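Local coordinates for protein possible prolidase (Bifidobacterium longum NCC2705, PDB 2P9B) that is a possible prolidase of the amidohydrolase family and may hydrolyse carbon-nitrogen bonds other than peptide bonds, although its true substrate is not established, at residues L135-Y140 with I159-P164; G163-I168 with A201-A206; E186-V191 with M229-D234; V243-Q248 with A259-I264. All blocks are in the same frame, centred on the assembly; numbering follows the deposited sequence.

Contact 1. Residues L135-Y140 with I159-P164; sequences LGDVGY and ILASGP
Two loops leaving the C-terminal ends of the neighbouring parallel strands 129-134 and 158-160, on the amidohydrolase barrel, are joined by hydrogen bonds of Gly136 and Asp137 with Ser162 and Gly163. Ser162 OG is the pivot. With chi1 at 69°, Ser162 OG sits between the backbone N and the carbonyl carbon, accepts from Gly136 N at 2.8 Å and donates to the carbonyl O of Gly163 within its own loop, on an in-plane lone pair. That same Gly163 O takes a second, nearly straight bond (168°) from Asp137 N at 2.9 Å, which arrives from well above the carbonyl plane, and two donors therefore hold it. Asp137 returns the grip: its OD2 accepts from Gly163 N at 2.8 Å, met from above the carboxylate plane, while OD1 bonds Thr134 OG1. Gly163 has a positive phi (72°), a backbone angle that favours glycine. Beyond it, Pro164 packs against the other loop, its CA making a CH...O contact with Asp137 O (3.3 Å) and its CD lying 3.6 Å from CE1 of Tyr140, whose side chain crosses the proline at about a right angle. The phenol OH ends on Asn194. Tyr140 is also the N-cap of helix 141-150, whose Val142 packs against Asp137 and Ala161, while Thr134 of strand 129-134 bonds Ser162 N as well.

Contact 2. Residues G163-I168 with A201-A206; sequences GPLMAI and AIKIAA
Ala167 and Ala205 meet methyl to methyl, their CB atoms only 3.3 Å apart, tighter than usual van der Waals contact. Leu165 CD1 lies 4.3 Å from Ala205 CB; away from this point, the selenium of selenomethionine Met166 stands 4.3 Å from Ile202 CG2. Lys203 CG, anti to the backbone N (chi1 172°), meets Leu165 CB at 3.6 Å, and the lysine chain then bends at chi2. Between the side chains runs a short backbone ladder. Met166 N donates to Lys203 O (2.9 Å), and Met166 O receives Ala205 N (2.9 Å) nearly along the C=O axis. At both ends the strands draw apart and water takes over the next rungs: one molecule donates to Pro164 O and accepts from Lys203 N, another accepts from Ile168 N and donates to Ala205 O. Farther out, Lys203 NZ forms a salt bridge with Glu265. A single bridge with alternating donors and acceptors in a common chain direction, flanked by water-filled rungs, makes this a short parallel pairing of the kind that closes one step of a TIM-type barrel wall.

Contact 3. Residues E186-V191 with M229-D234; sequences EARTAV and MRAICD
Arg188 reaches across from helix 186-191 to Asp234 on helix 229-234. From CB its chain runs out extended, with CG anti to the backbone N and CD anti in turn, and then bends at chi3 (-70°), which puts NE on a new course. The guanidinium follows: one face lies under Ala231 O, which sits 3.6 Å above the plane and is offset toward the rim, and NH2 comes to 4.1 Å from Ala231 CB. At the tip NH1 makes a salt bridge with Asp234 OD2 at 2.8 Å, using the anti lone pair of that oxygen; NH2 adds a weak bond to the same OD2 at 3.2 Å. Guanidinium and carboxylate planes stand 77° apart, and OD2 alone takes both donors in place of a flat two-oxygen pairing. NH1 also forms a salt bridge with Glu235, and the two acidic partners probably offset the arginine's charge. Deeper in, the interface is apolar. Ala187 CB touches Ile232 CG1 at 3.7 Å, and Val191 CG2 lies 4.2 Å from Ile232 CG2. The axes of the two segments come within 7.9 Å, with Ala187 and Ala231 pointing into the interface, at a signed crossing angle of -32°. Both helices lie outside the barrel wall: Val191 and Ile232 rest on Ile202 of strand 202-205 and on Met166 of strand 166-167, and Ile232 also meets Ile204.

Contact 4. Residues V243-Q248 with A259-I264; sequences VGAHAQ and AGVDTI
Val243 and Asp262 form the tight end of this strand pairing. Asp262 OD2 receives Val243 N in an almost straight bond of 2.8 Å through its anti lone pair, and it also accepts from His237, while OD1 is taken by Leu285 N; the buried carboxylate is thus well satisfied. Val243 O accepts Thr263 N at 3.0 Å in its carbonyl plane, with a weak second bond from Asp262 N. One residue on, Thr263 OG1, set between the backbone N and the carbonyl carbon (chi1 63°), lies 3.1 Å from Gly244 CA, and its hydroxyl bonds Glu265 and Arg133. The next rung is Ala245 N to Thr263 O (2.9 Å). On the face carrying Ala245 and Ile264, Val261 packs beside Ala245: its CG1 lies 3.6 Å from Ala245 CB and 3.4 Å from Val243 O, and all three residue side chains Ala245, Val261 and Ile264 touch Ser256 of helix 250-259. Toward the C-terminal end the fit slackens. Ala247 CB stays 4.6 Å from Ile264 CG2 and, still buried, packs instead on Val253 and Thr207, while His246, partly exposed, turns away to Lys203 and Ala205 of strand 202-205. Gly260 ends helix 250-259 in a Schellman motif, after which the chain turns into the second strand. Strand 243-247, helix 250-259 and parallel strand 263-264 are a beta-alpha-beta crossover, the repeating step of a TIM-type barrel.

All four contacts are largely buried, but contact 3 lies farthest out, about 23 Å between its centre and that of the chain, against 14 to 16 Å for the others. It joins two outer helices and is the one that carries a salt bridge across its segments. Contacts 2 and 4 build the wall itself through parallel backbone ladders and share a sheet, strand 202-205 lying beside 243-247; contact 2 is flanked by bridging waters, contact 4 by a buried aspartate. Contact 1 joins loops through serine, aspartate and glycine, and passes Gly163 and Pro164 on to contact 2. Met166 and Ile204 of contact 2 pack against the helices of contact 3, and Ala259 of contact 4 touches Met229.

Contact 1. Residues L135-Y140 with I159-P164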
loop_
_atom_site.group_PDB
_atom_site.type_symbol
_atom_site.label_atom_id
_atom_site.label_comp_id
_atom_site.label_asym_id
_atom_site.label_seq_id
_atom_site.Cartn_x
_atom_site.Cartn_y
_atom_site.Cartn_z
ATOM N N LEU A 135 -0.661 -7.550 4.516
ATOM C CA LEU A 135 0.210 -7.700 5.668
ATOM C C LEU A 135 -0.535 -8.407 6.788
ATOM O O LEU A 135 -0.758 -7.844 7.857
ATOM C CB LEU A 135 0.714 -6.335 6.150
ATOM C CG LEU A 135 1.699 -5.672 5.179
ATOM C CD1 LEU A 135 2.059 -4.268 5.663
ATOM C CD2 LEU A 135 2.937 -6.559 5.060
ATOM N N GLY A 136 -0.919 -9.647 6.523
ATOM C CA GLY A 136 -1.631 -10.430 7.512
ATOM C C GLY A 136 -2.846 -11.089 6.902
ATOM O O GLY A 136 -3.940 -10.522 6.915
ATOM N N ASP A 137 -2.646 -12.278 6.344
ATOM C CA ASP A 137 -3.731 -13.041 5.731
ATOM C C ASP A 137 -4.183 -14.076 6.757
ATOM O O ASP A 137 -3.556 -14.229 7.801
ATOM C CB ASP A 137 -3.244 -13.779 4.475
ATOM C CG ASP A 137 -2.576 -12.855 3.461
ATOM O OD1 ASP A 137 -2.931 -11.667 3.422
ATOM O OD2 ASP A 137 -1.709 -13.323 2.693
ATOM N N VAL A 138 -5.267 -14.786 6.465
ATOM C CA VAL A 138 -5.736 -15.811 7.393
ATOM C C VAL A 138 -4.865 -17.051 7.211
ATOM O O VAL A 138 -4.323 -17.597 8.173
ATOM C CB VAL A 138 -7.213 -16.176 7.132
ATOM C CG1 VAL A 138 -7.624 -17.347 8.013
ATOM C CG2 VAL A 138 -8.097 -14.973 7.410
ATOM N N GLY A 139 -4.735 -17.481 5.962
ATOM C CA GLY A 139 -3.922 -18.637 5.640
ATOM C C GLY A 139 -3.156 -18.330 4.371
ATOM O O GLY A 139 -2.497 -17.296 4.281
ATOM N N TYR A 140 -3.250 -19.208 3.379
ATOM C CA TYR A 140 -2.549 -18.981 2.126
ATOM C C TYR A 140 -3.495 -18.734 0.954
ATOM O O TYR A 140 -3.144 -18.945 -0.213
ATOM C CB TYR A 140 -1.600 -20.152 1.865
ATOM C CG TYR A 140 -0.541 -20.229 2.940
ATOM C CD1 TYR A 140 0.363 -19.182 3.121
ATOM C CD2 TYR A 140 -0.497 -21.299 3.838
ATOM C CE1 TYR A 140 1.282 -19.187 4.171
ATOM C CE2 TYR A 140 0.423 -21.313 4.896
ATOM C CZ TYR A 140 1.307 -20.253 5.055
ATOM O OH TYR A 140 2.206 -20.248 6.100
ATOM N N ILE A 159 -0.424 -8.573 -6.657
ATOM C CA ILE A 159 -0.415 -8.793 -5.217
ATOM C C ILE A 159 0.858 -9.342 -4.583
ATOM O O ILE A 159 1.451 -10.303 -5.078
ATOM C CB ILE A 159 -1.559 -9.776 -4.803
ATOM C CG1 ILE A 159 -2.920 -9.217 -5.217
ATOM C CG2 ILE A 159 -1.523 -10.027 -3.294
ATOM C CD1 ILE A 159 -4.076 -10.190 -4.955
ATOM N N LEU A 160 1.288 -8.699 -3.499
ATOM C CA LEU A 160 2.412 -9.200 -2.720
ATOM C C LEU A 160 1.675 -9.768 -1.513
ATOM O O LEU A 160 1.134 -9.017 -0.702
ATOM C CB LEU A 160 3.357 -8.086 -2.281
ATOM C CG LEU A 160 4.463 -7.716 -3.269
ATOM C CD1 LEU A 160 3.882 -6.958 -4.452
ATOM C CD2 LEU A 160 5.500 -6.876 -2.544
ATOM N N ALA A 161 1.631 -11.093 -1.418
ATOM C CA ALA A 161 0.930 -11.777 -0.333
ATOM C C ALA A 161 1.869 -12.147 0.806
ATOM O O ALA A 161 2.917 -12.739 0.588
ATOM C CB ALA A 161 0.247 -13.037 -0.873
ATOM N N SER A 162 1.463 -11.807 2.025
ATOM C CA SER A 162 2.270 -12.067 3.207
ATOM C C SER A 162 1.972 -13.378 3.917
ATOM O O SER A 162 2.782 -13.841 4.719
ATOM C CB SER A 162 2.045 -10.951 4.220
ATOM O OG SER A 162 0.724 -11.048 4.739
ATOM N N GLY A 163 0.822 -13.978 3.636
ATOM C CA GLY A 163 0.467 -15.179 4.369
ATOM C C GLY A 163 0.128 -14.677 5.767
ATOM O O GLY A 163 -0.026 -13.467 5.955
ATOM N N PRO A 164 -0.004 -15.555 6.770
ATOM C CA PRO A 164 -0.329 -15.037 8.107
ATOM C C PRO A 164 0.804 -14.219 8.717
ATOM O O PRO A 164 1.978 -14.501 8.488
ATOM C CB PRO A 164 -0.639 -16.304 8.910
ATOM C CG PRO A 164 0.077 -17.391 8.163
ATOM C CD PRO A 164 -0.103 -17.022 6.725
#

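Contact 2. Residues G163-I168 with A201-A206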
loop_
_atom_site.group_PDB
_atom_site.type_symbol
_atom_site.label_atom_id
_atom_site.label_comp_id
_atom_site.label_asym_id
_atom_site.label_seq_id
_atom_site.Cartn_x
_atom_site.Cartn_y
_atom_site.Cartn_z
ATOM N N GLY A 163 0.822 -13.978 3.636
ATOM C CA GLY A 163 0.467 -15.179 4.369
ATOM C C GLY A 163 0.128 -14.677 5.767
ATOM O O GLY A 163 -0.026 -13.467 5.955
ATOM N N PRO A 164 -0.004 -15.555 6.770
ATOM C CA PRO A 164 -0.329 -15.037 8.107
ATOM C C PRO A 164 0.804 -14.219 8.717
ATOM O O PRO A 164 1.978 -14.501 8.488
ATOM C CB PRO A 164 -0.639 -16.304 8.910
ATOM C CG PRO A 164 0.077 -17.391 8.163
ATOM C CD PRO A 164 -0.103 -17.022 6.725
ATOM N N LEU A 165 0.462 -13.196 9.489
ATOM C CA LEU A 165 1.513 -12.392 10.094
ATOM C C LEU A 165 2.105 -13.170 11.257
ATOM O O LEU A 165 1.484 -14.098 11.776
ATOM C CB LEU A 165 0.973 -11.034 10.559
ATOM C CG LEU A 165 -0.052 -10.956 11.688
ATOM C CD1 LEU A 165 0.631 -11.131 13.037
ATOM C CD2 LEU A 165 -0.736 -9.598 11.626
HETATM N N MSE A 166 3.318 -12.802 11.648
HETATM C CA MSE A 166 3.991 -13.472 12.749
HETATM C C MSE A 166 3.990 -12.570 13.968
HETATM O O MSE A 166 4.296 -11.383 13.869
HETATM C CB MSE A 166 5.426 -13.803 12.358
HETATM C CG MSE A 166 5.518 -14.581 11.057
HETATM SE SE MSE A 166 7.314 -14.758 10.420
HETATM C CE MSE A 166 7.962 -15.960 11.832
ATOM N N ALA A 167 3.642 -13.134 15.118
ATOM C CA ALA A 167 3.600 -12.335 16.331
ATOM C C ALA A 167 3.416 -13.174 17.574
ATOM O O ALA A 167 3.110 -14.364 17.506
ATOM C CB ALA A 167 2.469 -11.328 16.242
ATOM N N ILE A 168 3.613 -12.531 18.716
ATOM C CA ILE A 168 3.416 -13.183 19.998
ATOM C C ILE A 168 1.904 -13.095 20.185
ATOM O O ILE A 168 1.334 -12.008 20.110
ATOM C CB ILE A 168 4.136 -12.413 21.114
ATOM C CG1 ILE A 168 5.632 -12.335 20.794
ATOM C CG2 ILE A 168 3.899 -13.093 22.457
ATOM C CD1 ILE A 168 6.448 -11.560 21.805
ATOM N N ALA A 201 5.952 -11.658 0.608
ATOM C CA ALA A 201 5.959 -10.557 1.567
ATOM C C ALA A 201 5.867 -11.186 2.961
ATOM O O ALA A 201 5.346 -12.289 3.111
ATOM C CB ALA A 201 4.768 -9.613 1.327
ATOM N N ILE A 202 6.410 -10.504 3.967
ATOM C CA ILE A 202 6.350 -10.996 5.343
ATOM C C ILE A 202 5.898 -9.854 6.244
ATOM O O ILE A 202 6.300 -8.705 6.043
ATOM C CB ILE A 202 7.730 -11.489 5.843
ATOM C CG1 ILE A 202 8.135 -12.772 5.110
ATOM C CG2 ILE A 202 7.676 -11.754 7.345
ATOM C CD1 ILE A 202 7.245 -13.971 5.411
ATOM N N LYS A 203 5.057 -10.171 7.224
ATOM C CA LYS A 203 4.572 -9.180 8.179
ATOM C C LYS A 203 4.844 -9.660 9.604
ATOM O O LYS A 203 4.489 -10.782 9.969
ATOM C CB LYS A 203 3.066 -8.956 8.011
ATOM C CG LYS A 203 2.442 -8.077 9.088
ATOM C CD LYS A 203 3.065 -6.686 9.098
ATOM C CE LYS A 203 2.228 -5.726 9.930
ATOM N NZ LYS A 203 2.593 -4.313 9.652
ATOM N N ILE A 204 5.490 -8.804 10.390
ATOM C CA ILE A 204 5.807 -9.103 11.783
ATOM C C ILE A 204 5.121 -8.056 12.655
ATOM O O ILE A 204 5.060 -6.883 12.283
ATOM C CB ILE A 204 7.328 -8.983 12.071
ATOM C CG1 ILE A 204 8.133 -9.879 11.130
ATOM C CG2 ILE A 204 7.616 -9.369 13.516
ATOM C CD1 ILE A 204 9.631 -9.616 11.196
ATOM N N ALA A 205 4.598 -8.477 13.802
ATOM C CA ALA A 205 3.986 -7.546 14.741
ATOM C C ALA A 205 5.077 -7.312 15.790
ATOM O O ALA A 205 5.298 -8.150 16.661
ATOM C CB ALA A 205 2.748 -8.165 15.382
ATOM N N ALA A 206 5.782 -6.193 15.682
ATOM C CA ALA A 206 6.857 -5.882 16.625
ATOM C C ALA A 206 6.298 -5.393 17.950
ATOM O O ALA A 206 6.916 -5.561 19.001
ATOM C CB ALA A 206 7.777 -4.817 16.036
HETATM O O HOH W 1 3.919 -12.858 7.126
HETATM O O HOH W 2 4.198 -9.544 18.717
#

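Contact 3. Residues E186-V191 with M229-D234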
loop_
_atom_site.group_PDB
_atom_site.type_symbol
_atom_site.label_atom_id
_atom_site.label_comp_id
_atom_site.label_asym_id
_atom_site.label_seq_id
_atom_site.Cartn_x
_atom_site.Cartn_y
_atom_site.Cartn_z
ATOM N N GLU A 186 12.776 -20.495 16.585
ATOM C CA GLU A 186 11.346 -20.648 16.361
ATOM C C GLU A 186 10.902 -19.676 15.273
ATOM O O GLU A 186 10.137 -20.036 14.386
ATOM C CB GLU A 186 10.559 -20.373 17.647
ATOM C CG GLU A 186 9.051 -20.322 17.432
ATOM C CD GLU A 186 8.280 -19.843 18.653
ATOM O OE1 GLU A 186 8.718 -18.866 19.293
ATOM O OE2 GLU A 186 7.224 -20.432 18.960
ATOM N N ALA A 187 11.395 -18.442 15.353
ATOM C CA ALA A 187 11.051 -17.412 14.381
ATOM C C ALA A 187 11.518 -17.770 12.970
ATOM O O ALA A 187 10.794 -17.561 12.000
ATOM C CB ALA A 187 11.655 -16.070 14.803
ATOM N N ARG A 188 12.733 -18.298 12.859
ATOM C CA ARG A 188 13.274 -18.667 11.555
ATOM C C ARG A 188 12.470 -19.810 10.949
ATOM O O ARG A 188 12.223 -19.845 9.742
ATOM C CB ARG A 188 14.747 -19.078 11.676
ATOM C CG ARG A 188 15.455 -19.242 10.332
ATOM C CD ARG A 188 16.918 -19.642 10.505
ATOM N NE ARG A 188 17.749 -18.566 11.047
ATOM C CZ ARG A 188 18.225 -17.545 10.335
ATOM N NH1 ARG A 188 17.962 -17.447 9.037
ATOM N NH2 ARG A 188 18.978 -16.624 10.924
ATOM N N THR A 189 12.057 -20.749 11.791
ATOM C CA THR A 189 11.269 -21.881 11.313
ATOM C C THR A 189 9.905 -21.400 10.830
ATOM O O THR A 189 9.383 -21.884 9.829
ATOM C CB THR A 189 11.066 -22.930 12.425
ATOM O OG1 THR A 189 12.338 -23.463 12.814
ATOM C CG2 THR A 189 10.179 -24.062 11.940
ATOM N N ALA A 190 9.333 -20.438 11.542
ATOM C CA ALA A 190 8.032 -19.914 11.181
ATOM C C ALA A 190 8.062 -19.194 9.838
ATOM O O ALA A 190 7.180 -19.401 9.002
ATOM C CB ALA A 190 7.528 -18.981 12.274
ATOM N N VAL A 191 9.072 -18.358 9.621
ATOM C CA VAL A 191 9.164 -17.635 8.361
ATOM C C VAL A 191 9.401 -18.624 7.213
ATOM O O VAL A 191 8.902 -18.431 6.107
ATOM C CB VAL A 191 10.295 -16.566 8.401
ATOM C CG1 VAL A 191 11.648 -17.231 8.570
ATOM C CG2 VAL A 191 10.262 -15.727 7.133
HETATM N N MSE A 229 13.418 -10.984 15.271
HETATM C CA MSE A 229 13.202 -10.340 13.983
HETATM C C MSE A 229 14.412 -10.404 13.062
HETATM O O MSE A 229 14.265 -10.371 11.839
HETATM C CB MSE A 229 12.754 -8.883 14.176
HETATM C CG MSE A 229 11.387 -8.746 14.865
HETATM SE SE MSE A 229 10.631 -6.989 14.902
HETATM C CE MSE A 229 11.660 -6.275 16.320
ATOM N N ARG A 230 15.608 -10.484 13.638
ATOM C CA ARG A 230 16.807 -10.562 12.820
ATOM C C ARG A 230 16.804 -11.908 12.102
ATOM O O ARG A 230 17.219 -12.009 10.946
ATOM C CB ARG A 230 18.077 -10.437 13.675
ATOM C CG ARG A 230 19.353 -10.489 12.844
ATOM C CD ARG A 230 20.638 -10.513 13.672
ATOM N NE ARG A 230 20.943 -9.244 14.336
ATOM C CZ ARG A 230 20.629 -8.958 15.597
ATOM N NH1 ARG A 230 19.995 -9.850 16.347
ATOM N NH2 ARG A 230 20.965 -7.784 16.116
ATOM N N ALA A 231 16.328 -12.940 12.790
ATOM C CA ALA A 231 16.271 -14.276 12.203
ATOM C C ALA A 231 15.231 -14.301 11.087
ATOM O O ALA A 231 15.439 -14.914 10.041
ATOM C CB ALA A 231 15.926 -15.312 13.277
ATOM N N ILE A 232 14.109 -13.623 11.318
ATOM C CA ILE A 232 13.040 -13.556 10.322
ATOM C C ILE A 232 13.523 -12.802 9.085
ATOM O O ILE A 232 13.327 -13.251 7.959
ATOM C CB ILE A 232 11.797 -12.846 10.899
ATOM C CG1 ILE A 232 11.169 -13.714 11.995
ATOM C CG2 ILE A 232 10.779 -12.576 9.798
ATOM C CD1 ILE A 232 10.057 -13.021 12.768
ATOM N N CYS A 233 14.166 -11.659 9.296
ATOM C CA CYS A 233 14.657 -10.863 8.180
ATOM C C CYS A 233 15.759 -11.564 7.395
ATOM O O CYS A 233 15.777 -11.510 6.171
ATOM C CB CYS A 233 15.153 -9.508 8.676
ATOM S SG CYS A 233 13.813 -8.436 9.210
ATOM N N ASP A 234 16.683 -12.214 8.098
ATOM C CA ASP A 234 17.774 -12.915 7.426
ATOM C C ASP A 234 17.218 -13.970 6.478
ATOM O O ASP A 234 17.613 -14.047 5.316
ATOM C CB ASP A 234 18.691 -13.585 8.456
ATOM C CG ASP A 234 19.815 -14.376 7.809
ATOM O OD1 ASP A 234 20.643 -13.767 7.096
ATOM O OD2 ASP A 234 19.873 -15.609 8.013
#

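Contact 4. Residues V243-Q248 with A259-I264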
loop_
_atom_site.group_PDB
_atom_site.type_symbol
_atom_site.label_atom_id
_atom_site.label_comp_id
_atom_site.label_asym_id
_atom_site.label_seq_id
_atom_site.Cartn_x
_atom_site.Cartn_y
_atom_site.Cartn_z
ATOM N N VAL A 243 10.312 -7.530 4.206
ATOM C CA VAL A 243 9.677 -7.684 5.505
ATOM C C VAL A 243 9.142 -6.367 6.050
ATOM O O VAL A 243 9.816 -5.343 5.996
ATOM C CB VAL A 243 10.686 -8.263 6.518
ATOM C CG1 VAL A 243 10.045 -8.402 7.889
ATOM C CG2 VAL A 243 11.201 -9.605 6.018
ATOM N N GLY A 244 7.920 -6.415 6.568
ATOM C CA GLY A 244 7.303 -5.245 7.154
ATOM C C GLY A 244 7.041 -5.545 8.612
ATOM O O GLY A 244 6.756 -6.687 8.981
ATOM N N ALA A 245 7.161 -4.530 9.457
ATOM C CA ALA A 245 6.917 -4.723 10.873
ATOM C C ALA A 245 5.994 -3.625 11.350
ATOM O O ALA A 245 6.205 -2.452 11.063
ATOM C CB ALA A 245 8.223 -4.679 11.649
ATOM N N HIS A 246 4.952 -4.022 12.054
ATOM C CA HIS A 246 4.015 -3.067 12.592
ATOM C C HIS A 246 4.590 -2.676 13.955
ATOM O O HIS A 246 4.866 -3.530 14.795
ATOM C CB HIS A 246 2.634 -3.731 12.662
ATOM C CG HIS A 246 2.008 -3.730 14.016
ATOM N ND1 HIS A 246 1.522 -2.586 14.612
ATOM C CD2 HIS A 246 1.729 -4.747 14.865
ATOM C CE1 HIS A 246 0.965 -2.901 15.768
ATOM N NE2 HIS A 246 1.077 -4.205 15.947
ATOM N N ALA A 247 4.828 -1.381 14.139
ATOM C CA ALA A 247 5.390 -0.880 15.388
ATOM C C ALA A 247 4.838 0.512 15.657
ATOM O O ALA A 247 4.870 1.372 14.779
ATOM C CB ALA A 247 6.907 -0.834 15.291
ATOM N N GLN A 248 4.322 0.722 16.864
ATOM C CA GLN A 248 3.763 2.018 17.239
ATOM C C GLN A 248 4.467 2.663 18.435
ATOM O O GLN A 248 3.868 3.432 19.187
ATOM C CB GLN A 248 2.252 1.901 17.511
ATOM C CG GLN A 248 1.779 0.623 18.214
ATOM C CD GLN A 248 2.231 0.516 19.665
ATOM O OE1 GLN A 248 1.411 0.510 20.591
ATOM N NE2 GLN A 248 3.533 0.415 19.868
ATOM N N ALA A 259 16.966 -5.071 13.367
ATOM C CA ALA A 259 16.832 -6.419 12.821
ATOM C C ALA A 259 16.948 -6.450 11.300
ATOM O O ALA A 259 17.277 -7.486 10.718
ATOM C CB ALA A 259 15.502 -7.028 13.254
ATOM N N GLY A 260 16.661 -5.325 10.650
ATOM C CA GLY A 260 16.755 -5.275 9.201
ATOM C C GLY A 260 15.419 -5.257 8.472
ATOM O O GLY A 260 15.351 -5.588 7.289
ATOM N N VAL A 261 14.361 -4.874 9.178
ATOM C CA VAL A 261 13.023 -4.797 8.596
ATOM C C VAL A 261 13.017 -3.756 7.486
ATOM O O VAL A 261 13.540 -2.652 7.649
ATOM C CB VAL A 261 11.971 -4.421 9.676
ATOM C CG1 VAL A 261 10.625 -4.119 9.036
ATOM C CG2 VAL A 261 11.823 -5.556 10.659
ATOM N N ASP A 262 12.412 -4.107 6.357
ATOM C CA ASP A 262 12.356 -3.217 5.202
ATOM C C ASP A 262 11.342 -2.083 5.281
ATOM O O ASP A 262 11.584 -0.997 4.753
ATOM C CB ASP A 262 12.125 -4.066 3.969
ATOM C CG ASP A 262 13.153 -5.161 3.859
ATOM O OD1 ASP A 262 14.314 -4.842 3.523
ATOM O OD2 ASP A 262 12.813 -6.328 4.140
ATOM N N THR A 263 10.206 -2.331 5.924
ATOM C CA THR A 263 9.194 -1.291 6.059
ATOM C C THR A 263 8.631 -1.252 7.467
ATOM O O THR A 263 8.396 -2.292 8.086
ATOM C CB THR A 263 8.009 -1.500 5.082
ATOM O OG1 THR A 263 7.340 -2.726 5.393
ATOM C CG2 THR A 263 8.494 -1.531 3.650
ATOM N N ILE A 264 8.434 -0.043 7.972
ATOM C CA ILE A 264 7.860 0.136 9.296
ATOM C C ILE A 264 6.432 0.621 9.067
ATOM O O ILE A 264 6.226 1.612 8.364
ATOM C CB ILE A 264 8.612 1.219 10.099
ATOM C CG1 ILE A 264 10.069 0.796 10.325
ATOM C CG2 ILE A 264 7.890 1.481 11.423
ATOM C CD1 ILE A 264 10.244 -0.447 11.181
#